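Local coordinates for sensor protein (Vibrio cholerae, PDB 3BY9) that binds C4-dicarboxylates such as succinate through this extracytoplasmic sensor domain of the membrane histidine kinase DctB, which probably transfers phosphate from ATP to a protein histidine, at residues A[105-110]-A[143-148]; A[76-79]-A[83-86]; A[65-68]-A[74-77]; A[35-38]-A[42-45]. One frame throughout, in Å; residues are numbered along the deposited sequence.

Interaction 1 (A[105-110]-A[143-148]); sequences PYFYLS and LGVIVV
Apolar contact carries the meeting of Y106, F107 and S110 with V145 and V147. V147 approaches Y106 at about a right angle: its CG1 lies over one ring face, while V147 CG2 comes 3.8 Å from Y106 CE1. The Y106 ring reaches the strand because chi1 of 62° sets CG between the backbone N and the carbonyl carbon. V145 is shared by two helix residues. Its CG2 lies 3.8 Å from F107 CE1, oblique to that ring, and F107 gets there with CG anti to its N (chi1 174°), so that the ring end nears the strand although the base of the side chain does not aim at it. S110 fills the next turn of the helix, its CB 4.0 Å from both V145 CG1 and V145 CG2.

Polar ends turn to other partners. Y106 OH is hydrogen-bonded to Y76 OH and to a succinate probably picked up from the crystallisation liquor, in keeping with Y106 belonging to the succinate site; S110 OG bonds to S116 OG and Q114 O.

The segment axes approach to 8.7 Å at 137°, so helix 105-110 runs obliquely against strand 141-150. The helix covers the sheet face carrying V145 and V147, next to A133 of strand 128-138, and Y106 stacks with Y131. I146 points away from it, toward helix 33-38, leaving the strand sandwiched between helices in this PAS-like domain.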
loop_
_atom_site.group_PDB
_atom_site.type_symbol
_atom_site.label_atom_id
_atom_site.label_comp_id
_atom_site.label_asym_id
_atom_site.label_seq_id
_atom_site.Cartn_x
_atom_site.Cartn_y
_atom_site.Cartn_z
ATOM N N PRO A 105 -2.083 11.425 2.501
ATOM C CA PRO A 105 -3.230 11.546 1.576
ATOM C C PRO A 105 -4.493 10.857 2.064
ATOM O O PRO A 105 -5.589 11.337 1.825
ATOM C CB PRO A 105 -2.702 10.884 0.311
ATOM C CG PRO A 105 -1.242 11.330 0.304
ATOM C CD PRO A 105 -0.829 11.099 1.773
ATOM N N TYR A 106 -4.371 9.705 2.740
ATOM C CA TYR A 106 -5.611 9.064 3.156
ATOM C C TYR A 106 -6.386 9.922 4.148
ATOM O O TYR A 106 -7.626 9.840 4.175
ATOM C CB TYR A 106 -5.356 7.631 3.681
ATOM C CG TYR A 106 -4.458 7.546 4.910
ATOM C CD1 TYR A 106 -4.933 7.914 6.190
ATOM C CD2 TYR A 106 -3.145 7.070 4.807
ATOM C CE1 TYR A 106 -4.111 7.806 7.340
ATOM C CE2 TYR A 106 -2.323 6.967 5.954
ATOM C CZ TYR A 106 -2.814 7.340 7.210
ATOM O OH TYR A 106 -1.994 7.285 8.340
ATOM N N PHE A 107 -5.718 10.769 4.931
ATOM C CA PHE A 107 -6.475 11.576 5.865
ATOM C C PHE A 107 -7.010 12.815 5.057
ATOM O O PHE A 107 -8.175 13.195 5.167
ATOM C CB PHE A 107 -5.572 12.100 6.998
ATOM C CG PHE A 107 -6.292 13.063 7.917
ATOM C CD1 PHE A 107 -7.134 12.578 8.919
ATOM C CD2 PHE A 107 -6.245 14.442 7.671
ATOM C CE1 PHE A 107 -7.930 13.406 9.678
ATOM C CE2 PHE A 107 -7.042 15.310 8.416
ATOM C CZ PHE A 107 -7.899 14.783 9.435
ATOM N N TYR A 108 -6.126 13.425 4.279
ATOM C CA TYR A 108 -6.509 14.620 3.492
ATOM C C TYR A 108 -7.734 14.336 2.640
ATOM O O TYR A 108 -8.693 15.168 2.575
ATOM C CB TYR A 108 -5.317 14.985 2.573
ATOM C CG TYR A 108 -5.560 16.147 1.627
ATOM C CD1 TYR A 108 -5.721 17.454 2.105
ATOM C CD2 TYR A 108 -5.559 15.944 0.264
ATOM C CE1 TYR A 108 -5.879 18.537 1.227
ATOM C CE2 TYR A 108 -5.714 17.008 -0.646
ATOM C CZ TYR A 108 -5.873 18.299 -0.155
ATOM O OH TYR A 108 -6.033 19.347 -1.059
ATOM N N LEU A 109 -7.726 13.174 1.972
ATOM C CA LEU A 109 -8.866 12.861 1.106
ATOM C C LEU A 109 -10.102 12.447 1.880
ATOM O O LEU A 109 -11.223 12.835 1.533
ATOM C CB LEU A 109 -8.538 11.749 0.127
ATOM C CG LEU A 109 -7.299 12.066 -0.760
ATOM C CD1 LEU A 109 -6.891 10.827 -1.583
ATOM C CD2 LEU A 109 -7.611 13.277 -1.673
ATOM N N SER A 110 -9.935 11.692 2.965
ATOM C CA SER A 110 -11.152 11.267 3.653
ATOM C C SER A 110 -11.783 12.307 4.567
ATOM O O SER A 110 -12.998 12.225 4.854
ATOM C CB SER A 110 -10.887 9.970 4.444
ATOM O OG SER A 110 -10.746 8.882 3.530
ATOM N N LEU A 143 -16.602 14.509 11.546
ATOM C CA LEU A 143 -15.924 14.703 12.817
ATOM C C LEU A 143 -14.510 14.119 12.867
ATOM O O LEU A 143 -13.773 14.438 13.781
ATOM C CB LEU A 143 -16.730 13.996 13.922
ATOM C CG LEU A 143 -18.171 14.416 14.146
ATOM C CD1 LEU A 143 -18.721 13.540 15.341
ATOM C CD2 LEU A 143 -18.218 15.862 14.523
ATOM N N GLY A 144 -14.136 13.298 11.885
ATOM C CA GLY A 144 -12.809 12.684 11.942
ATOM C C GLY A 144 -12.715 11.611 10.861
ATOM O O GLY A 144 -13.545 11.536 9.964
ATOM N N VAL A 145 -11.714 10.749 10.980
ATOM C CA VAL A 145 -11.473 9.722 9.966
ATOM C C VAL A 145 -11.070 8.440 10.682
ATOM O O VAL A 145 -10.287 8.492 11.642
ATOM C CB VAL A 145 -10.258 10.133 9.061
ATOM C CG1 VAL A 145 -9.812 8.955 8.132
ATOM C CG2 VAL A 145 -10.657 11.318 8.151
ATOM N N ILE A 146 -11.616 7.316 10.216
ATOM C CA ILE A 146 -11.214 6.001 10.773
ATOM C C ILE A 146 -10.378 5.311 9.671
ATOM O O ILE A 146 -10.701 5.390 8.470
ATOM C CB ILE A 146 -12.487 5.196 11.175
ATOM C CG1 ILE A 146 -12.087 3.783 11.648
ATOM C CG2 ILE A 146 -13.425 4.998 9.999
ATOM C CD1 ILE A 146 -11.259 3.758 12.929
ATOM N N VAL A 147 -9.279 4.666 10.097
ATOM C CA VAL A 147 -8.319 4.055 9.164
ATOM C C VAL A 147 -8.029 2.624 9.549
ATOM O O VAL A 147 -7.915 2.303 10.735
ATOM C CB VAL A 147 -6.960 4.795 9.238
ATOM C CG1 VAL A 147 -6.008 4.234 8.151
ATOM C CG2 VAL A 147 -7.160 6.334 9.008
ATOM N N VAL A 148 -7.952 1.763 8.549
ATOM C CA VAL A 148 -7.519 0.379 8.808
ATOM C C VAL A 148 -6.242 0.215 7.945
ATOM O O VAL A 148 -6.270 0.529 6.761
ATOM C CB VAL A 148 -8.589 -0.601 8.303
ATOM C CG1 VAL A 148 -8.015 -2.054 8.241
ATOM C CG2 VAL A 148 -9.755 -0.632 9.318
#

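Interaction 2 (A[76-79]-A[83-86]); sequences YLID and NTIA
The carboxylate of D79 and the amide of N83 meet with their planes 73° apart. N83 ND2 donates to D79 OD2 over 3.1 Å, the oxygen using its syn lone pair and lying nearly in the amide plane; N83 OD1 is hydrogen-bonded to N100 ND2. N83 N reaches D79 OD1, 2.8 Å away, from above the carboxylate plane. D79 chi1 of 72°, with CG between the backbone N and the carbonyl carbon, brings the group to N83. F81 N also bonds D79 OD1, an Asx turn, and the N83 bonds tie the carboxylate to the far side of the turn. The Y76 ring has T84 OG1, bonded to R99 O, at an oblique position and F96 edge-to-face.

The backbones pair antiparallel: D79 N donates to N83 O at 2.8 Å, I85 N to L77 O at 2.9 Å, and L77 N to A86 O at 2.9 Å, nearly straight at 176°. L77 faces both I85 and A86, the one-residue register shift of a classic beta bulge.

Strand 84-87 is outermost in the sheet, strand 141-150 flanking strand 74-79 beyond. L77 and A86 face helix 53-70, and L77 also helix 41-48.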
loop_
_atom_site.group_PDB
_atom_site.type_symbol
_atom_site.label_atom_id
_atom_site.label_comp_id
_atom_site.label_asym_id
_atom_site.label_seq_id
_atom_site.Cartn_x
_atom_site.Cartn_y
_atom_site.Cartn_z
ATOM N N TYR A 76 -7.247 2.726 13.568
ATOM C CA TYR A 76 -7.061 3.895 14.421
ATOM C C TYR A 76 -7.947 5.055 13.988
ATOM O O TYR A 76 -8.258 5.208 12.810
ATOM C CB TYR A 76 -5.576 4.332 14.445
ATOM C CG TYR A 76 -4.901 4.504 13.100
ATOM C CD1 TYR A 76 -4.539 5.779 12.649
ATOM C CD2 TYR A 76 -4.551 3.380 12.301
ATOM C CE1 TYR A 76 -3.819 5.936 11.426
ATOM C CE2 TYR A 76 -3.857 3.547 11.109
ATOM C CZ TYR A 76 -3.497 4.787 10.685
ATOM O OH TYR A 76 -2.763 4.886 9.523
ATOM N N LEU A 77 -8.295 5.860 14.982
ATOM C CA LEU A 77 -9.243 6.977 14.824
ATOM C C LEU A 77 -8.550 8.312 14.910
ATOM O O LEU A 77 -7.833 8.566 15.857
ATOM C CB LEU A 77 -10.292 6.848 15.961
ATOM C CG LEU A 77 -11.388 7.908 15.990
ATOM C CD1 LEU A 77 -12.348 7.680 14.798
ATOM C CD2 LEU A 77 -12.209 7.705 17.261
ATOM N N ILE A 78 -8.810 9.180 13.919
ATOM C CA ILE A 78 -8.129 10.471 13.846
ATOM C C ILE A 78 -9.146 11.608 13.946
ATOM O O ILE A 78 -10.210 11.527 13.334
ATOM C CB ILE A 78 -7.407 10.535 12.496
ATOM C CG1 ILE A 78 -6.529 9.254 12.309
ATOM C CG2 ILE A 78 -6.461 11.707 12.482
ATOM C CD1 ILE A 78 -5.784 9.264 10.961
ATOM N N ASP A 79 -8.822 12.668 14.712
ATOM C CA ASP A 79 -9.742 13.782 14.809
ATOM C C ASP A 79 -9.720 14.647 13.548
ATOM O O ASP A 79 -9.027 14.361 12.597
ATOM C CB ASP A 79 -9.492 14.587 16.118
ATOM C CG ASP A 79 -8.209 15.419 16.103
ATOM O OD1 ASP A 79 -7.594 15.592 15.049
ATOM O OD2 ASP A 79 -7.824 15.931 17.191
ATOM N N ASN A 83 -5.117 14.506 14.321
ATOM C CA ASN A 83 -4.450 13.856 15.474
ATOM C C ASN A 83 -5.058 12.491 15.785
ATOM O O ASN A 83 -6.278 12.340 15.862
ATOM C CB ASN A 83 -4.609 14.697 16.740
ATOM C CG ASN A 83 -4.114 16.098 16.551
ATOM O OD1 ASN A 83 -2.931 16.325 16.230
ATOM N ND2 ASN A 83 -5.017 17.063 16.758
ATOM N N THR A 84 -4.209 11.495 15.995
ATOM C CA THR A 84 -4.737 10.187 16.328
ATOM C C THR A 84 -5.192 10.238 17.774
ATOM O O THR A 84 -4.391 10.562 18.660
ATOM C CB THR A 84 -3.657 9.098 16.154
ATOM O OG1 THR A 84 -3.259 9.113 14.795
ATOM C CG2 THR A 84 -4.283 7.667 16.454
ATOM N N ILE A 85 -6.466 9.934 18.024
ATOM C CA ILE A 85 -6.976 9.999 19.386
ATOM C C ILE A 85 -7.263 8.631 20.009
ATOM O O ILE A 85 -7.368 8.545 21.207
ATOM C CB ILE A 85 -8.246 10.874 19.518
ATOM C CG1 ILE A 85 -9.419 10.254 18.728
ATOM C CG2 ILE A 85 -7.993 12.309 19.023
ATOM C CD1 ILE A 85 -10.746 10.979 19.157
ATOM N N ALA A 86 -7.429 7.581 19.199
ATOM C CA ALA A 86 -7.653 6.246 19.790
ATOM C C ALA A 86 -7.093 5.261 18.772
ATOM O O ALA A 86 -7.081 5.529 17.581
ATOM C CB ALA A 86 -9.166 5.991 20.051
#

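Interaction 3 (A[65-68]-A[74-77]); sequences QVNE and DTYL
N67 on helix 53-70 and T75 on strand 74-79 form the tight part of this contact, their CA atoms 5.7 Å apart. The two side chains slide past each other in opposite directions: N67 CB lies 3.5 Å from T75 OG1 and 4.0 Å from T75 CB. N67 extends toward the strand because its CG stands anti to the backbone N (chi1 -173°), laying the amide alongside the start of the strand. On the other partner, chi1 of -62° puts T75 OG1 beside its own backbone N, at the end of the side chain that N67 meets.

Away from this pair the contact thins quickly toward the solvent side of the helix. V66 points at the strand but its side chain stays 4.6 Å off. D74 sends its side chain away, into a salt bridge with R94 and a hydrogen bond with N89, close to K149 of the succinate site. Only 152 Å² is buried in all.

The amide of N67 is probably turned over in the model, and the polar atoms near it leave its orientation undecided. The atom modelled as N67 ND2 is 2.8 Å from T75 OG1 and 3.3 Å from both D74 N and T75 N; T75 N is also hydrogen-bonded with S88 OG. Turned back, the amide may take part in a hydrogen bond with T75 OG1 or with the backbone at the strand start.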
loop_
_atom_site.group_PDB
_atom_site.type_symbol
_atom_site.label_atom_id
_atom_site.label_comp_id
_atom_site.label_asym_id
_atom_site.label_seq_id
_atom_site.Cartn_x
_atom_site.Cartn_y
_atom_site.Cartn_z
ATOM N N GLN A 65 -10.143 -4.716 19.622
ATOM C CA GLN A 65 -10.984 -5.895 19.378
ATOM C C GLN A 65 -11.291 -6.002 17.898
ATOM O O GLN A 65 -11.199 -7.063 17.313
ATOM C CB GLN A 65 -12.290 -5.775 20.215
ATOM C CG GLN A 65 -12.011 -6.049 21.660
ATOM C CD GLN A 65 -13.100 -5.556 22.602
ATOM O OE1 GLN A 65 -13.063 -5.851 23.808
ATOM N NE2 GLN A 65 -14.048 -4.798 22.084
ATOM N N VAL A 66 -11.681 -4.887 17.287
ATOM C CA VAL A 66 -11.966 -4.926 15.859
ATOM C C VAL A 66 -10.735 -5.364 15.077
ATOM O O VAL A 66 -10.806 -6.220 14.195
ATOM C CB VAL A 66 -12.368 -3.518 15.340
ATOM C CG1 VAL A 66 -12.412 -3.506 13.793
ATOM C CG2 VAL A 66 -13.748 -3.131 15.939
ATOM N N ASN A 67 -9.608 -4.766 15.415
ATOM C CA ASN A 67 -8.365 -5.031 14.699
ATOM C C ASN A 67 -7.999 -6.534 14.756
ATOM O O ASN A 67 -7.477 -7.122 13.789
ATOM C CB ASN A 67 -7.254 -4.162 15.288
ATOM C CG ASN A 67 -5.956 -4.238 14.491
ATOM O OD1 ASN A 67 -4.935 -4.852 14.915
ATOM N ND2 ASN A 67 -5.967 -3.607 13.348
ATOM N N GLU A 68 -8.251 -7.128 15.913
ATOM C CA GLU A 68 -7.981 -8.579 16.090
ATOM C C GLU A 68 -8.973 -9.431 15.265
ATOM O O GLU A 68 -8.578 -10.453 14.680
ATOM C CB GLU A 68 -8.108 -8.925 17.569
ATOM C CG GLU A 68 -8.094 -10.420 17.880
ATOM C CD GLU A 68 -6.807 -11.083 17.520
ATOM O OE1 GLU A 68 -5.752 -10.408 17.516
ATOM O OE2 GLU A 68 -6.839 -12.306 17.256
ATOM N N ASP A 74 -3.201 -2.354 11.985
ATOM C CA ASP A 74 -3.607 -1.319 12.931
ATOM C C ASP A 74 -4.961 -0.760 12.532
ATOM O O ASP A 74 -5.262 -0.714 11.345
ATOM C CB ASP A 74 -2.609 -0.137 12.870
ATOM C CG ASP A 74 -1.165 -0.587 13.063
ATOM O OD1 ASP A 74 -0.731 -0.761 14.234
ATOM O OD2 ASP A 74 -0.481 -0.797 12.042
ATOM N N THR A 75 -5.735 -0.301 13.515
ATOM C CA THR A 75 -7.069 0.300 13.211
ATOM C C THR A 75 -7.070 1.519 14.142
ATOM O O THR A 75 -6.947 1.360 15.345
ATOM C CB THR A 75 -8.219 -0.653 13.559
ATOM O OG1 THR A 75 -8.118 -1.853 12.751
ATOM C CG2 THR A 75 -9.573 0.030 13.267
ATOM N N TYR A 76 -7.247 2.726 13.568
ATOM C CA TYR A 76 -7.061 3.895 14.421
ATOM C C TYR A 76 -7.947 5.055 13.988
ATOM O O TYR A 76 -8.258 5.208 12.810
ATOM C CB TYR A 76 -5.576 4.332 14.445
ATOM C CG TYR A 76 -4.901 4.504 13.100
ATOM C CD1 TYR A 76 -4.539 5.779 12.649
ATOM C CD2 TYR A 76 -4.551 3.380 12.301
ATOM C CE1 TYR A 76 -3.819 5.936 11.426
ATOM C CE2 TYR A 76 -3.857 3.547 11.109
ATOM C CZ TYR A 76 -3.497 4.787 10.685
ATOM O OH TYR A 76 -2.763 4.886 9.523
ATOM N N LEU A 77 -8.295 5.860 14.982
ATOM C CA LEU A 77 -9.243 6.977 14.824
ATOM C C LEU A 77 -8.550 8.312 14.910
ATOM O O LEU A 77 -7.833 8.566 15.857
ATOM C CB LEU A 77 -10.292 6.848 15.961
ATOM C CG LEU A 77 -11.388 7.908 15.990
ATOM C CD1 LEU A 77 -12.348 7.680 14.798
ATOM C CD2 LEU A 77 -12.209 7.705 17.261
#

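Interaction 4 (A[35-38]-A[42-45]); sequences HLIS and ELVD. With CA (calcium ion), chain C.
L43 CG stands anti to the carbonyl carbon (chi1 -80°), which carries the isobutyl group back across the turn to I37, whose own chi1 of 62° sets CG1 between the backbone N and the carbonyl carbon. The two side chains meet obliquely, L43 CD2 lying 4.1 Å from I37 CG1. The same methyl presses against backbone: L43 CD2 is 3.3 Å from I37 O and 3.9 Å from S38 O. V44 CG2 adds a looser touch, 4.2 Å from S38 O. That carbonyl oxygen is buried by apolar carbons and has no polar partner in the model.

The S38 hydroxyl turns back over its own turn, where S38 OG donates to H35 O at 2.9 Å. S38 N bonds the same oxygen from the same face of the carbonyl plane, and water 1 donates to it as well, so H35 O is gripped by three donors.

Next to it lies a calcium ion, bound by L36 O at 2.4 Å, by D40 OD1, and by waters 1 and 2. Water 1 therefore joins metal to helix, 2.5 Å from the calcium and hydrogen-bonded to H35 O. Beyond the pair, I37 and L43 both pack on I146 and Y62. Direct coordination would be expected to polarise the L36 carbonyl and water 1, probably strengthening the bond that water gives to H35 O, while L36 O and D40 OD1 on one ion tie the backbone at L36 to D40.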
loop_
_atom_site.group_PDB
_atom_site.type_symbol
_atom_site.label_atom_id
_atom_site.label_comp_id
_atom_site.label_asym_id
_atom_site.label_seq_id
_atom_site.Cartn_x
_atom_site.Cartn_y
_atom_site.Cartn_z
ATOM N N HIS A 35 -15.812 1.840 6.714
ATOM C CA HIS A 35 -17.213 2.306 6.635
ATOM C C HIS A 35 -18.032 1.551 7.710
ATOM O O HIS A 35 -18.810 2.159 8.441
ATOM C CB HIS A 35 -17.784 2.032 5.239
ATOM C CG HIS A 35 -19.208 2.511 5.053
ATOM N ND1 HIS A 35 -20.033 2.015 4.075
ATOM C CD2 HIS A 35 -19.921 3.468 5.705
ATOM C CE1 HIS A 35 -21.198 2.655 4.120
ATOM N NE2 HIS A 35 -21.157 3.539 5.100
ATOM N N LEU A 36 -17.803 0.233 7.839
ATOM C CA LEU A 36 -18.551 -0.585 8.783
ATOM C C LEU A 36 -18.547 -0.037 10.199
ATOM O O LEU A 36 -19.611 0.008 10.836
ATOM C CB LEU A 36 -17.987 -2.032 8.782
ATOM C CG LEU A 36 -18.431 -2.925 9.954
ATOM C CD1 LEU A 36 -19.924 -3.165 9.854
ATOM C CD2 LEU A 36 -17.704 -4.262 9.944
ATOM N N ILE A 37 -17.383 0.407 10.674
ATOM C CA ILE A 37 -17.317 0.868 12.050
ATOM C C ILE A 37 -17.361 2.357 12.215
ATOM O O ILE A 37 -17.469 2.850 13.349
ATOM C CB ILE A 37 -16.036 0.354 12.802
ATOM C CG1 ILE A 37 -14.739 0.875 12.132
ATOM C CG2 ILE A 37 -15.983 -1.206 12.752
ATOM C CD1 ILE A 37 -13.455 0.551 12.938
ATOM N N SER A 38 -17.335 3.076 11.102
ATOM C CA SER A 38 -17.194 4.531 11.168
ATOM C C SER A 38 -18.185 5.271 12.028
ATOM O O SER A 38 -17.799 6.218 12.748
ATOM C CB SER A 38 -17.202 5.129 9.749
ATOM O OG SER A 38 -18.454 4.947 9.110
ATOM N N GLU A 42 -18.772 3.980 19.825
ATOM C CA GLU A 42 -17.455 4.136 20.423
ATOM C C GLU A 42 -16.592 5.165 19.691
ATOM O O GLU A 42 -15.820 5.902 20.318
ATOM C CB GLU A 42 -16.679 2.805 20.431
ATOM C CG GLU A 42 -17.313 1.638 21.290
ATOM C CD GLU A 42 -18.458 0.845 20.620
ATOM O OE1 GLU A 42 -19.057 1.316 19.637
ATOM O OE2 GLU A 42 -18.781 -0.254 21.127
ATOM N N LEU A 43 -16.682 5.181 18.355
ATOM C CA LEU A 43 -15.854 6.119 17.594
ATOM C C LEU A 43 -16.427 7.535 17.671
ATOM O O LEU A 43 -15.684 8.484 17.915
ATOM C CB LEU A 43 -15.766 5.686 16.098
ATOM C CG LEU A 43 -14.757 4.574 15.799
ATOM C CD1 LEU A 43 -15.169 3.238 16.493
ATOM C CD2 LEU A 43 -14.725 4.378 14.248
ATOM N N VAL A 44 -17.746 7.674 17.497
ATOM C CA VAL A 44 -18.313 9.014 17.519
ATOM C C VAL A 44 -18.169 9.618 18.911
ATOM O O VAL A 44 -17.789 10.795 19.029
ATOM C CB VAL A 44 -19.783 9.042 17.083
ATOM C CG1 VAL A 44 -20.381 10.488 17.221
ATOM C CG2 VAL A 44 -19.880 8.545 15.622
ATOM N N ASP A 45 -18.423 8.828 19.951
ATOM C CA ASP A 45 -18.306 9.376 21.296
ATOM C C ASP A 45 -16.875 9.850 21.608
ATOM O O ASP A 45 -16.686 10.829 22.361
ATOM C CB ASP A 45 -18.729 8.343 22.351
ATOM C CG ASP A 45 -20.273 8.173 22.467
ATOM O OD1 ASP A 45 -20.696 7.317 23.274
ATOM O OD2 ASP A 45 -21.026 8.880 21.784
HETATM CA CA CA C . -21.498 0.899 11.971
HETATM O O HOH W 1 -20.761 2.619 10.386
HETATM O O HOH W 2 -22.124 -1.357 12.861
#

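From the N terminus, interaction 4 comes first, closing the short link between helices 33-38 and 41-48, with three residues between its segments. Interaction 3 then folds strand 74-79 back on helix 53-70 across five residues, and interaction 2 closes the hairpin 74-79/84-87, again with three residues between its segments. Interaction 1 spans a longer gap of 32 residues, including two strands, to set helix 105-110 on strand 141-150. The closures run in series, without nesting or crossing, although 2 and 3 share Y76 and L77. Strand 74-79 is the common element: I78 N meets V145 O at 2.8 Å, while L77 CD2 lies 3.6 Å from L43 O, joining the ligand-side helix to the calcium-side helices through the sheet.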